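Local structure of 3-hydroxyadipyl-CoA dehydrogenase (Escherichia coli, 3MOG) at residues N134-H142 with E154-V165; R221-G229 with V423-W432. The protein catalyses the NAD-dependent oxidation of (3S)-3-hydroxyadipyl-CoA to 3-oxoadipyl-CoA in the bacterial breakdown of phenylacetate. All coordinates share one frame; numbering follows the deposited sequence. Where two conformers were deposited one is given.

Contact 1 (N134-H142 with E154-V165); sequences NPERVAGLH and EVVSGLATAAEV
Gly140 and Val156 form the closest rung of an antiparallel hairpin, a hydrogen-bonded pair whose CA atoms are 4.3 Å apart. Gly140 N and Val156 N each donate to the other residue's carbonyl oxygen, and a side chain on Gly140 would run into Val156 CB. Leu141 and Val155 follow as a non-hydrogen-bonded pair, side by side, with Leu141 CD1 on Val155 CG2. Beyond the strands the chain swings back against the 3-10 turn at 135-137. There Ala162 N donates to a lone pair of Glu136 O at 3.1 Å, Val165 CG2 leans on the same oxygen, and Ala160 CB meets Pro135 CB. Thr161 ties this return to the hairpin: OG1 gives a 2.8 Å hydrogen bond to Val138 O in the carbonyl plane and accepts one from Gly158 N, while CG2 faces Ala139 CB. A valine in place of Thr161 would probably leave Val138 O and Gly158 N without their mate and the turn less firmly held.

The last rung, His142 with Glu154, adds a side-chain bond to its two backbone bonds. Glu154 CB lies 4.0 Å from His142 CB. With CG beside the backbone N (chi1 -66°) and the chain extended from there, CD arrives in the imidazole plane at the ring edge. Glu154 OE1 accepts the N-H of His142 ND1 on its anti lone pair, at 2.7 Å, the carboxylate turned 39° from the ring. OE2 accepts from the backbone N of Ile190 and Val191, so a second shell positions the carboxylate. The bond at ND1 limits rotation of the imidazole, whose NE2 makes a weak hydrogen bond to Ser121 OG, consistent with the His-Glu pair known in 3-hydroxyacyl-CoA dehydrogenases.

Contact 2 (R221-G229 with V423-W432); sequences RDGAGFPMG and VNYPYGPLAW
Phe226 drives the edge of its ring into the face of Tyr425 in a T-shaped pair, with the planes at 90° and the centroids 4.9 Å apart. CE1 is the leading atom, standing 3.5 Å above the Tyr425 plane over its centre; Val423 CG2 covers the opposite face of the tyrosine, offset toward the rim. Around the phenylalanine the other groups come from different sides. Pro426 CD sits over one face, 4.1 Å from Phe226 CD1, whereas Phe226 CZ reaches the rim of the Trp432 indole near its plane, 3.8 Å from CZ3, with the two rings inclined obliquely. Within 423-432, Tyr427 CD1 lies over one face of that indole.

The likeness of the two partners extends to the backbone. Gly225-Phe226-Pro227 and Asn424-Tyr425-Pro426 follow nearly the same course, and the matching first torsions of the two aromatic residues, chi1 -72° for Phe226 and -76° for Tyr425, belong to the same likeness. Each turn leads to a helix N-capped by glycine, Gly229 or Gly428, as expected of equivalent turns in two copies of the C-terminal dehydrogenase domain that face each other across a probable pseudo-twofold relation.

Each proline leans on the opposing loop. Pro227 lays CD 3.1 Å from Asn424 O, its ring crossing the Asn424 side chain at about a right angle, and Pro426 CG rests 3.7 Å from Ala224 O. Gly225 lies at positive phi, where a side chain would point at Pro426. Further residues of the chain flank the cluster: Tyr198 meets the Phe226 ring and Ile397 of helix 390-406 touches it.

In the fold
Reading from the N terminus, the chain first builds the parallel strands of the NAD-binding domain. Contact 1 then closes a short loop of 11 residues, pairing strand 152-157 with strand 138-143, which itself lies next to strand 115-118, before helix 163-175 leads to strand 179-184, an outermost strand of the sheet. Contact 2 opens at the end of helix 213-223 in the first C-terminal domain. It closes 193 residues later, past the reduced Rossmann-fold domain, in the loop before helix 429-436 and on its first turn, within the second C-terminal domain. The contacts are in series and neither nest nor cross. One is local to a single domain, the other joins the two C-terminal domains.

Contact 1 (N134-H142 with E154-V165)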
loop_
_atom_site.group_PDB
_atom_site.type_symbol
_atom_site.label_atom_id
_atom_site.label_comp_id
_atom_site.label_asym_id
_atom_site.label_seq_id
_atom_site.Cartn_x
_atom_site.Cartn_y
_atom_site.Cartn_z
ATOM N N ASN C 134 26.106 3.179 -26.748
ATOM C CA ASN C 134 26.275 4.565 -26.335
ATOM C C ASN C 134 24.989 5.042 -25.691
ATOM O O ASN C 134 24.158 5.641 -26.355
ATOM C CB ASN C 134 26.624 5.443 -27.533
ATOM C CG ASN C 134 28.076 5.354 -27.912
ATOM O OD1 ASN C 134 28.544 4.301 -28.337
ATOM N ND2 ASN C 134 28.801 6.461 -27.771
ATOM N N PRO C 135 24.818 4.784 -24.382
ATOM C CA PRO C 135 23.485 4.921 -23.773
ATOM C C PRO C 135 22.944 6.355 -23.803
ATOM O O PRO C 135 21.736 6.567 -23.696
ATOM C CB PRO C 135 23.711 4.441 -22.338
ATOM C CG PRO C 135 25.155 4.725 -22.072
ATOM C CD PRO C 135 25.872 4.560 -23.372
ATOM N N GLU C 136 23.851 7.305 -24.006
ATOM C CA GLU C 136 23.579 8.735 -24.018
ATOM C C GLU C 136 22.731 9.226 -25.186
ATOM O O GLU C 136 22.157 10.320 -25.118
ATOM C CB GLU C 136 24.911 9.483 -24.031
ATOM C CG GLU C 136 26.069 8.619 -24.541
ATOM C CD GLU C 136 26.978 9.347 -25.510
ATOM O OE1 GLU C 136 27.257 10.550 -25.301
ATOM O OE2 GLU C 136 27.418 8.700 -26.485
ATOM N N ARG C 137 22.676 8.459 -26.268
ATOM C CA ARG C 137 21.882 8.879 -27.421
ATOM C C ARG C 137 20.561 8.128 -27.487
ATOM O O ARG C 137 19.852 8.198 -28.483
ATOM C CB ARG C 137 22.667 8.808 -28.752
ATOM C CG ARG C 137 23.540 7.569 -28.965
ATOM C CD ARG C 137 22.709 6.327 -29.198
ATOM N NE ARG C 137 23.494 5.102 -29.124
ATOM C CZ ARG C 137 23.956 4.444 -30.183
ATOM N NH1 ARG C 137 23.712 4.896 -31.410
ATOM N NH2 ARG C 137 24.655 3.330 -30.010
ATOM N N VAL C 138 20.260 7.384 -26.426
ATOM C CA VAL C 138 18.946 6.780 -26.248
ATOM C C VAL C 138 18.052 7.768 -25.487
ATOM O O VAL C 138 18.500 8.408 -24.538
ATOM C CB VAL C 138 19.022 5.435 -25.502
ATOM C CG1 VAL C 138 17.704 4.686 -25.586
ATOM C CG2 VAL C 138 20.140 4.573 -26.063
ATOM N N ALA C 139 16.804 7.896 -25.933
ATOM C CA ALA C 139 15.844 8.840 -25.369
ATOM C C ALA C 139 14.443 8.411 -25.764
ATOM O O ALA C 139 14.277 7.554 -26.610
ATOM C CB ALA C 139 16.119 10.261 -25.875
ATOM N N GLY C 140 13.432 9.009 -25.145
ATOM C CA GLY C 140 12.051 8.749 -25.533
ATOM C C GLY C 140 11.571 9.877 -26.407
ATOM O O GLY C 140 11.886 11.035 -26.158
ATOM N N LEU C 141 10.832 9.535 -27.449
ATOM C CA LEU C 141 10.193 10.532 -28.284
ATOM C C LEU C 141 8.741 10.100 -28.392
ATOM O O LEU C 141 8.370 9.297 -29.249
ATOM C CB LEU C 141 10.897 10.626 -29.650
ATOM C CG LEU C 141 10.838 11.943 -30.429
ATOM C CD1 LEU C 141 11.481 13.061 -29.649
ATOM C CD2 LEU C 141 11.506 11.808 -31.795
ATOM N N HIS C 142 7.924 10.614 -27.478
ATOM C CA HIS C 142 6.589 10.083 -27.262
ATOM C C HIS C 142 5.498 10.915 -27.926
ATOM O O HIS C 142 5.148 11.977 -27.427
ATOM C CB HIS C 142 6.333 9.954 -25.755
ATOM C CG HIS C 142 4.979 9.424 -25.411
ATOM N ND1 HIS C 142 4.189 9.983 -24.428
ATOM C CD2 HIS C 142 4.271 8.387 -25.921
ATOM C CE1 HIS C 142 3.053 9.310 -24.347
ATOM N NE2 HIS C 142 3.075 8.341 -25.247
ATOM N N GLU C 154 6.426 14.230 -25.918
ATOM C CA GLU C 154 7.202 14.210 -24.694
ATOM C C GLU C 154 8.592 13.681 -25.022
ATOM O O GLU C 154 8.734 12.565 -25.535
ATOM C CB GLU C 154 6.504 13.330 -23.650
ATOM C CG GLU C 154 5.171 13.882 -23.175
ATOM C CD GLU C 154 4.477 12.983 -22.156
ATOM O OE1 GLU C 154 4.142 11.829 -22.503
ATOM O OE2 GLU C 154 4.249 13.441 -21.012
ATOM N N VAL C 155 9.605 14.504 -24.770
ATOM C CA VAL C 155 10.993 14.139 -25.020
ATOM C C VAL C 155 11.571 13.620 -23.709
ATOM O O VAL C 155 11.770 14.371 -22.761
ATOM C CB VAL C 155 11.833 15.338 -25.522
ATOM C CG1 VAL C 155 13.300 14.931 -25.681
ATOM C CG2 VAL C 155 11.287 15.890 -26.836
ATOM N N VAL C 156 11.816 12.325 -23.641
ATOM C CA VAL C 156 12.026 11.697 -22.341
ATOM C C VAL C 156 13.472 11.321 -22.096
ATOM O O VAL C 156 14.050 10.529 -22.855
ATOM C CB VAL C 156 11.148 10.450 -22.186
ATOM C CG1 VAL C 156 11.097 10.026 -20.737
ATOM C CG2 VAL C 156 9.768 10.724 -22.697
ATOM N N SER C 157 14.062 11.890 -21.048
ATOM C CA SER C 157 15.427 11.528 -20.662
ATOM C C SER C 157 15.446 10.302 -19.758
ATOM O O SER C 157 14.755 10.242 -18.731
ATOM C CB SER C 157 16.147 12.677 -19.970
ATOM O OG SER C 157 16.282 13.805 -20.820
ATOM N N GLY C 158 16.243 9.314 -20.154
ATOM C CA GLY C 158 16.650 8.267 -19.235
ATOM C C GLY C 158 17.795 8.806 -18.409
ATOM O O GLY C 158 18.271 9.933 -18.634
ATOM N N LEU C 159 18.254 7.993 -17.464
ATOM C CA LEU C 159 19.379 8.346 -16.595
ATOM C C LEU C 159 20.601 8.854 -17.359
ATOM O O LEU C 159 21.170 9.887 -17.003
ATOM C CB LEU C 159 19.759 7.128 -15.744
ATOM C CG LEU C 159 20.867 7.227 -14.700
ATOM C CD1 LEU C 159 20.406 8.097 -13.528
ATOM C CD2 LEU C 159 21.238 5.822 -14.253
ATOM N N ALA C 160 20.959 8.134 -18.425
ATOM C CA ALA C 160 22.164 8.391 -19.212
ATOM C C ALA C 160 22.007 9.440 -20.312
ATOM O O ALA C 160 23.009 9.932 -20.831
ATOM C CB ALA C 160 22.682 7.080 -19.817
ATOM N N THR C 161 20.762 9.771 -20.660
ATOM C CA THR C 161 20.456 10.638 -21.812
ATOM C C THR C 161 21.162 11.984 -21.747
ATOM O O THR C 161 20.925 12.774 -20.826
ATOM C CB THR C 161 18.933 10.904 -21.945
ATOM O OG1 THR C 161 18.224 9.668 -22.063
ATOM C CG2 THR C 161 18.615 11.783 -23.163
ATOM N N ALA C 162 22.010 12.245 -22.741
ATOM C CA ALA C 162 22.703 13.530 -22.864
ATOM C C ALA C 162 21.742 14.689 -23.122
ATOM O O ALA C 162 20.674 14.511 -23.724
ATOM C CB ALA C 162 23.772 13.465 -23.947
ATOM N N ALA C 163 22.133 15.871 -22.647
ATOM C CA ALA C 163 21.353 17.094 -22.812
ATOM C C ALA C 163 21.348 17.636 -24.244
ATOM O O ALA C 163 20.357 18.259 -24.656
ATOM C CB ALA C 163 21.824 18.177 -21.825
ATOM N N GLU C 164 22.446 17.434 -24.987
ATOM C CA GLU C 164 22.496 17.842 -26.394
ATOM C C GLU C 164 21.488 17.046 -27.228
ATOM O O GLU C 164 20.834 17.597 -28.124
ATOM C CB GLU C 164 23.913 17.717 -26.967
ATOM C CG GLU C 164 24.855 18.845 -26.545
ATOM C CD GLU C 164 25.961 19.106 -27.555
ATOM O OE1 GLU C 164 25.717 18.930 -28.769
ATOM O OE2 GLU C 164 27.074 19.497 -27.138
ATOM N N VAL C 165 21.349 15.762 -26.898
ATOM C CA VAL C 165 20.370 14.868 -27.508
ATOM C C VAL C 165 18.936 15.388 -27.313
ATOM O O VAL C 165 18.168 15.436 -28.270
ATOM C CB VAL C 165 20.551 13.434 -26.965
ATOM C CG1 VAL C 165 19.404 12.533 -27.384
ATOM C CG2 VAL C 165 21.903 12.857 -27.439
#

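Contact 2 (R221-G229 with V423-W432)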
loop_
_atom_site.group_PDB
_atom_site.type_symbol
_atom_site.label_atom_id
_atom_site.label_comp_id
_atom_site.label_asym_id
_atom_site.label_seq_id
_atom_site.Cartn_x
_atom_site.Cartn_y
_atom_site.Cartn_z
ATOM N N ARG C 221 -17.593 18.316 -18.423
ATOM C CA ARG C 221 -17.515 18.932 -19.756
ATOM C C ARG C 221 -18.192 20.310 -19.851
ATOM O O ARG C 221 -17.590 21.265 -20.322
ATOM C CB ARG C 221 -18.030 17.976 -20.857
ATOM C CG ARG C 221 -18.381 18.636 -22.216
ATOM C CD ARG C 221 -18.845 17.620 -23.287
ATOM N NE ARG C 221 -19.545 16.482 -22.691
ATOM C CZ ARG C 221 -20.854 16.415 -22.461
ATOM N NH1 ARG C 221 -21.370 15.328 -21.889
ATOM N NH2 ARG C 221 -21.647 17.425 -22.793
ATOM N N ASP C 222 -19.440 20.415 -19.408
ATOM C CA ASP C 222 -20.178 21.664 -19.610
ATOM C C ASP C 222 -20.159 22.582 -18.389
ATOM O O ASP C 222 -20.620 23.720 -18.470
ATOM C CB ASP C 222 -21.613 21.396 -20.083
ATOM C CG ASP C 222 -21.669 20.641 -21.400
ATOM O OD1 ASP C 222 -22.408 19.640 -21.470
ATOM O OD2 ASP C 222 -20.973 21.033 -22.357
ATOM N N GLY C 223 -19.627 22.080 -17.272
ATOM C CA GLY C 223 -19.336 22.908 -16.114
ATOM C C GLY C 223 -17.881 23.350 -16.110
ATOM O O GLY C 223 -17.597 24.547 -16.163
ATOM N N ALA C 224 -16.959 22.386 -16.069
ATOM C CA ALA C 224 -15.521 22.685 -15.921
ATOM C C ALA C 224 -14.811 23.002 -17.236
ATOM O O ALA C 224 -13.675 23.447 -17.235
ATOM C CB ALA C 224 -14.804 21.544 -15.196
ATOM N N GLY C 225 -15.472 22.740 -18.357
ATOM C CA GLY C 225 -14.915 23.053 -19.667
ATOM C C GLY C 225 -13.995 22.012 -20.295
ATOM O O GLY C 225 -13.288 22.329 -21.251
ATOM N N PHE C 226 -13.978 20.784 -19.766
ATOM C CA PHE C 226 -13.214 19.694 -20.392
ATOM C C PHE C 226 -13.926 19.314 -21.696
ATOM O O PHE C 226 -15.141 19.375 -21.749
ATOM C CB PHE C 226 -13.144 18.472 -19.470
ATOM C CG PHE C 226 -12.235 18.632 -18.268
ATOM C CD1 PHE C 226 -10.877 18.388 -18.365
ATOM C CD2 PHE C 226 -12.755 18.987 -17.023
ATOM C CE1 PHE C 226 -10.035 18.502 -17.235
ATOM C CE2 PHE C 226 -11.935 19.102 -15.903
ATOM C CZ PHE C 226 -10.572 18.864 -16.005
ATOM N N PRO C 227 -13.182 18.953 -22.756
ATOM C CA PRO C 227 -13.852 18.639 -24.032
ATOM C C PRO C 227 -14.729 17.382 -23.988
ATOM O O PRO C 227 -15.747 17.330 -24.677
ATOM C CB PRO C 227 -12.693 18.445 -25.014
ATOM C CG PRO C 227 -11.489 18.188 -24.163
ATOM C CD PRO C 227 -11.716 18.935 -22.884
ATOM N N MET C 228 -14.342 16.394 -23.181
ATOM C CA MET C 228 -15.165 15.204 -22.978
ATOM C C MET C 228 -15.163 14.783 -21.507
ATOM O O MET C 228 -14.140 14.871 -20.833
ATOM C CB MET C 228 -14.677 14.062 -23.867
ATOM C CG MET C 228 -15.495 12.774 -23.740
ATOM S SD MET C 228 -15.557 11.836 -25.268
ATOM C CE MET C 228 -16.394 13.042 -26.317
ATOM N N GLY C 229 -16.319 14.350 -21.016
ATOM C CA GLY C 229 -16.452 13.820 -19.666
ATOM C C GLY C 229 -15.592 12.585 -19.476
ATOM O O GLY C 229 -15.370 11.832 -20.429
ATOM N N VAL C 423 -4.068 16.256 -23.801
ATOM C CA VAL C 423 -5.409 15.839 -23.404
ATOM C C VAL C 423 -6.402 16.988 -23.410
ATOM O O VAL C 423 -7.494 16.858 -22.860
ATOM C CB VAL C 423 -5.422 15.167 -21.999
ATOM C CG1 VAL C 423 -5.036 13.672 -22.072
ATOM C CG2 VAL C 423 -4.513 15.914 -21.066
ATOM N N ASN C 424 -6.019 18.109 -24.018
ATOM C CA ASN C 424 -6.924 19.250 -24.254
ATOM C C ASN C 424 -7.689 19.806 -23.053
ATOM O O ASN C 424 -8.882 20.091 -23.146
ATOM C CB ASN C 424 -7.870 18.968 -25.424
ATOM C CG ASN C 424 -7.296 19.411 -26.748
ATOM O OD1 ASN C 424 -7.365 20.593 -27.099
ATOM N ND2 ASN C 424 -6.725 18.469 -27.495
ATOM N N TYR C 425 -6.991 19.947 -21.925
ATOM C CA TYR C 425 -7.574 20.527 -20.709
ATOM C C TYR C 425 -7.693 22.030 -20.967
ATOM O O TYR C 425 -6.837 22.590 -21.649
ATOM C CB TYR C 425 -6.677 20.232 -19.495
ATOM C CG TYR C 425 -6.756 18.802 -18.961
ATOM C CD1 TYR C 425 -7.487 17.826 -19.623
ATOM C CD2 TYR C 425 -6.074 18.431 -17.797
ATOM C CE1 TYR C 425 -7.565 16.516 -19.128
ATOM C CE2 TYR C 425 -6.140 17.125 -17.301
ATOM C CZ TYR C 425 -6.880 16.173 -17.986
ATOM O OH TYR C 425 -6.957 14.878 -17.529
ATOM N N PRO C 426 -8.748 22.686 -20.438
ATOM C CA PRO C 426 -8.980 24.094 -20.799
ATOM C C PRO C 426 -7.966 25.064 -20.192
ATOM O O PRO C 426 -7.874 26.193 -20.628
ATOM C CB PRO C 426 -10.389 24.365 -20.257
ATOM C CG PRO C 426 -10.508 23.422 -19.076
ATOM C CD PRO C 426 -9.778 22.181 -19.509
ATOM N N TYR C 427 -7.233 24.625 -19.175
ATOM C CA TYR C 427 -6.067 25.344 -18.683
ATOM C C TYR C 427 -5.055 24.292 -18.322
ATOM O O TYR C 427 -5.441 23.177 -17.952
ATOM C CB TYR C 427 -6.411 26.171 -17.430
ATOM C CG TYR C 427 -7.541 27.156 -17.645
ATOM C CD1 TYR C 427 -8.860 26.816 -17.317
ATOM C CD2 TYR C 427 -7.297 28.413 -18.197
ATOM C CE1 TYR C 427 -9.908 27.696 -17.533
ATOM C CE2 TYR C 427 -8.345 29.317 -18.424
ATOM C CZ TYR C 427 -9.642 28.947 -18.081
ATOM O OH TYR C 427 -10.671 29.811 -18.276
ATOM N N GLY C 428 -3.769 24.629 -18.424
ATOM C CA GLY C 428 -2.741 23.823 -17.775
ATOM C C GLY C 428 -2.992 23.896 -16.272
ATOM O O GLY C 428 -3.371 24.952 -15.767
ATOM N N PRO C 429 -2.766 22.790 -15.544
ATOM C CA PRO C 429 -3.197 22.685 -14.127
ATOM C C PRO C 429 -2.547 23.694 -13.175
ATOM O O PRO C 429 -3.178 24.118 -12.199
ATOM C CB PRO C 429 -2.798 21.255 -13.723
ATOM C CG PRO C 429 -2.182 20.632 -14.925
ATOM C CD PRO C 429 -1.904 21.671 -15.955
ATOM N N LEU C 430 -1.305 24.079 -13.456
ATOM C CA LEU C 430 -0.602 25.024 -12.596
ATOM C C LEU C 430 -1.146 26.432 -12.804
ATOM O O LEU C 430 -1.405 27.137 -11.828
ATOM C CB LEU C 430 0.908 24.943 -12.815
ATOM C CG LEU C 430 1.355 23.493 -12.534
ATOM C CD1 LEU C 430 2.713 23.159 -13.064
ATOM C CD2 LEU C 430 1.292 23.176 -11.067
ATOM N N ALA C 431 -1.362 26.805 -14.071
ATOM C CA ALA C 431 -2.015 28.072 -14.419
ATOM C C ALA C 431 -3.418 28.085 -13.869
ATOM O O ALA C 431 -3.910 29.123 -13.448
ATOM C CB ALA C 431 -2.059 28.273 -15.934
ATOM N N TRP C 432 -4.056 26.920 -13.884
ATOM C CA TRP C 432 -5.397 26.777 -13.361
ATOM C C TRP C 432 -5.449 27.004 -11.855
ATOM O O TRP C 432 -6.350 27.684 -11.365
ATOM C CB TRP C 432 -5.940 25.392 -13.688
ATOM C CG TRP C 432 -7.411 25.368 -13.907
ATOM C CD1 TRP C 432 -8.311 26.350 -13.583
ATOM C CD2 TRP C 432 -8.166 24.301 -14.469
ATOM N NE1 TRP C 432 -9.573 25.964 -13.927
ATOM C CE2 TRP C 432 -9.521 24.705 -14.469
ATOM C CE3 TRP C 432 -7.833 23.047 -14.987
ATOM C CZ2 TRP C 432 -10.546 23.898 -14.971
ATOM C CZ3 TRP C 432 -8.855 22.239 -15.489
ATOM C CH2 TRP C 432 -10.196 22.668 -15.473
#